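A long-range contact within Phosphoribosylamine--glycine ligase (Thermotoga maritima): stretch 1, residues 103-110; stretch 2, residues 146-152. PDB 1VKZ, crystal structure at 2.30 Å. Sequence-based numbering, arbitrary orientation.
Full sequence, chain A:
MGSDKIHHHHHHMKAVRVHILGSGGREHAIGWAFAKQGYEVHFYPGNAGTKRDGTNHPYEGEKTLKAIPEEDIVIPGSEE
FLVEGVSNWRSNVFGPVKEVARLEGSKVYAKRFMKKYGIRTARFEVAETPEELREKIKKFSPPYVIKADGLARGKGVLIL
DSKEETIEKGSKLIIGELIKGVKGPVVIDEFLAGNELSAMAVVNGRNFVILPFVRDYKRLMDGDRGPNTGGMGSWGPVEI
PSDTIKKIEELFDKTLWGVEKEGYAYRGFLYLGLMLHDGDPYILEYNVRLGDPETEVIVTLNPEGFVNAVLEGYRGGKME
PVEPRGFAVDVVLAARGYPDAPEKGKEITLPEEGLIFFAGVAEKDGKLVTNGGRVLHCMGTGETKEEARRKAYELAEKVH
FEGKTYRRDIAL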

# COMPACT_ATOMS: atom_id res chain seq x y z
N LEU A 103 -11.52 5.54 -7.37
CA LEU A 103 -10.25 6.13 -7.67
C LEU A 103 -9.17 5.07 -7.70
O LEU A 103 -8.25 5.19 -8.53
CB LEU A 103 -9.91 7.20 -6.64
CG LEU A 103 -10.67 8.50 -6.72
CD1 LEU A 103 -10.11 9.42 -5.66
CD2 LEU A 103 -10.54 9.17 -8.06
N GLU A 104 -9.24 4.07 -6.79
CA GLU A 104 -8.33 2.93 -6.82
C GLU A 104 -8.91 1.80 -7.65
O GLU A 104 -8.19 1.14 -8.37
CB GLU A 104 -7.94 2.40 -5.43
CG GLU A 104 -6.87 1.27 -5.50
CD GLU A 104 -6.44 0.60 -4.16
OE1 GLU A 104 -6.39 1.22 -3.07
OE2 GLU A 104 -6.09 -0.59 -4.23
N GLY A 105 -10.22 1.59 -7.55
CA GLY A 105 -10.87 0.41 -8.12
C GLY A 105 -11.03 0.35 -9.64
O GLY A 105 -11.13 -0.73 -10.21
N SER A 106 -11.12 1.51 -10.25
CA SER A 106 -11.24 1.69 -11.67
C SER A 106 -10.15 2.65 -12.13
O SER A 106 -10.29 3.87 -11.97
CB SER A 106 -12.58 2.29 -12.02
OG SER A 106 -12.69 2.53 -13.42
N LYS A 107 -9.08 2.10 -12.70
CA LYS A 107 -8.01 2.90 -13.21
C LYS A 107 -8.48 3.80 -14.36
O LYS A 107 -7.93 4.86 -14.56
CB LYS A 107 -6.85 2.01 -13.61
CG LYS A 107 -6.06 1.52 -12.43
CD LYS A 107 -4.77 0.78 -12.84
CE LYS A 107 -3.99 0.25 -11.62
NZ LYS A 107 -3.30 1.39 -10.94
N VAL A 108 -9.52 3.39 -15.09
CA VAL A 108 -10.11 4.24 -16.10
C VAL A 108 -10.83 5.43 -15.49
O VAL A 108 -10.64 6.56 -15.94
CB VAL A 108 -11.12 3.50 -16.94
CG1 VAL A 108 -11.73 4.45 -17.98
CG2 VAL A 108 -10.45 2.30 -17.62
N TYR A 109 -11.69 5.17 -14.49
CA TYR A 109 -12.33 6.27 -13.80
C TYR A 109 -11.29 7.24 -13.29
O TYR A 109 -11.47 8.44 -13.39
CB TYR A 109 -13.22 5.79 -12.67
CG TYR A 109 -13.77 6.92 -11.80
CD1 TYR A 109 -14.91 7.62 -12.16
CD2 TYR A 109 -13.13 7.30 -10.63
CE1 TYR A 109 -15.42 8.64 -11.37
CE2 TYR A 109 -13.62 8.32 -9.84
CZ TYR A 109 -14.76 8.97 -10.21
OH TYR A 109 -15.25 9.98 -9.44
N ALA A 110 -10.18 6.72 -12.74
CA ALA A 110 -9.20 7.59 -12.10
C ALA A 110 -8.64 8.56 -13.10
O ALA A 110 -8.49 9.74 -12.80
CB ALA A 110 -8.10 6.76 -11.44
N ILE A 146 0.35 -0.61 -20.21
CA ILE A 146 -1.04 -1.03 -20.24
C ILE A 146 -1.43 -1.29 -18.81
O ILE A 146 -0.67 -1.90 -18.08
CB ILE A 146 -1.17 -2.34 -21.05
CG1 ILE A 146 -0.81 -2.11 -22.53
CG2 ILE A 146 -2.54 -2.94 -20.92
CD1 ILE A 146 -1.81 -1.25 -23.33
N LYS A 147 -2.60 -0.81 -18.41
CA LYS A 147 -3.07 -0.96 -17.06
C LYS A 147 -4.49 -1.47 -17.05
O LYS A 147 -5.38 -0.85 -17.63
CB LYS A 147 -3.04 0.39 -16.34
CG LYS A 147 -1.77 1.18 -16.51
CD LYS A 147 -1.68 2.25 -15.42
CE LYS A 147 -1.43 3.62 -16.02
NZ LYS A 147 -1.18 4.69 -14.98
N ALA A 148 -4.70 -2.58 -16.37
CA ALA A 148 -6.04 -3.10 -16.13
C ALA A 148 -6.94 -2.12 -15.39
O ALA A 148 -6.54 -1.57 -14.39
CB ALA A 148 -5.94 -4.37 -15.34
N ASP A 149 -8.15 -1.91 -15.88
CA ASP A 149 -9.07 -1.03 -15.18
C ASP A 149 -9.25 -1.45 -13.72
O ASP A 149 -9.15 -0.62 -12.82
CB ASP A 149 -10.46 -0.98 -15.83
CG ASP A 149 -11.40 0.06 -15.16
OD1 ASP A 149 -10.89 1.05 -14.59
OD2 ASP A 149 -12.64 0.01 -15.15
N GLY A 150 -9.54 -2.73 -13.52
CA GLY A 150 -9.88 -3.23 -12.21
C GLY A 150 -8.69 -3.64 -11.38
O GLY A 150 -7.54 -3.59 -11.82
N LEU A 151 -9.00 -4.04 -10.16
CA LEU A 151 -7.99 -4.54 -9.23
C LEU A 151 -7.43 -5.84 -9.80
O LEU A 151 -8.17 -6.67 -10.35
CB LEU A 151 -8.63 -4.80 -7.87
CG LEU A 151 -9.41 -3.64 -7.26
CD1 LEU A 151 -10.22 -4.15 -6.08
CD2 LEU A 151 -8.45 -2.53 -6.85
N ALA A 152 -6.11 -5.98 -9.71
CA ALA A 152 -5.42 -7.18 -10.21
C ALA A 152 -4.49 -7.73 -9.14
O ALA A 152 -3.58 -8.52 -9.44
CB ALA A 152 -4.65 -6.86 -11.51

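Asp149 organizes this contact. It follows the strand 146-148 and meets the start of the helix that begins at Lys107. The CA atoms of Lys107 and Asp149 lie 4.5 Å apart, the nearest such pair across the two stretches. Of all the residues here, Asp149 has the largest area covered by the other stretch. The two stretches together bury 385 Å².

Three hydrogen bonds join the stretches, and Asp149 is the acceptor in each. Its backbone takes one: Lys107 N donates to Asp149 O at 2.7 Å, with an N-H...O angle of 172°, close to straight. Its carboxylate takes the other two through a single oxygen. Val108 N donates to Asp149 OD1 at 2.8 Å and 167°. Ser106 OG donates to the same Asp149 OD1 at 2.6 Å. The amides in the first turn of a helix have no carbonyl of an earlier turn to bond to. Here Asp149 supplies acceptors for two of them, one from its backbone and one from its side chain. The CA-to-CB bond of Asp149 points sideways, but the end of the side chain comes nearer to the helix.

Ser106 occupies the N-cap position of this helix. Its OG accepts a capping bond from Tyr109 N at 3.0 Å and 165°. The hydroxyl therefore does two jobs: it gives its proton to Asp149 and accepts from Tyr109. Helical bonding is then taken up by the backbone, with Ala110 N donating to Ser106 O at 3.0 Å. The third free amide, that of Tyr109, is thus served from within its own stretch.

Two short polar approaches are not hydrogen bonds. Lys107 N is 2.8 Å from Asp149 OD1, but the angle is poor; its proton is directed at Asp149 O instead. Gly105 O and Asp149 O come within 3.3 Å, and both are acceptors, so neither can donate to the other.

Two CA-H...O contacts lie beside these carbonyls. Gly150 CA approaches Gly105 O at 3.4 Å, with an angle at H of 169°. Ser106 CA approaches Asp149 O at 3.3 Å, with a more bent angle of 134°. The two contacts run in opposite directions across the interface, each stretch providing one CA and one carbonyl.

Several contacts involve side-chain carbon, mostly against oxygen. The aliphatic part of Lys107 lies along the end of the strand: its CD is 3.3 Å from Ala148 O and 3.9 Å from Lys147 CB. The end of that side chain leads away, and its NZ is hydrogen-bonded elsewhere in the structure. Val108 CG2 sits 3.3 Å from Asp149 OD1, next to the bond made by its own amide. Farther along, Leu151 packs against the preceding helix. Its CD2 is 4.0 Å from both Glu104 O and Glu104 OE2.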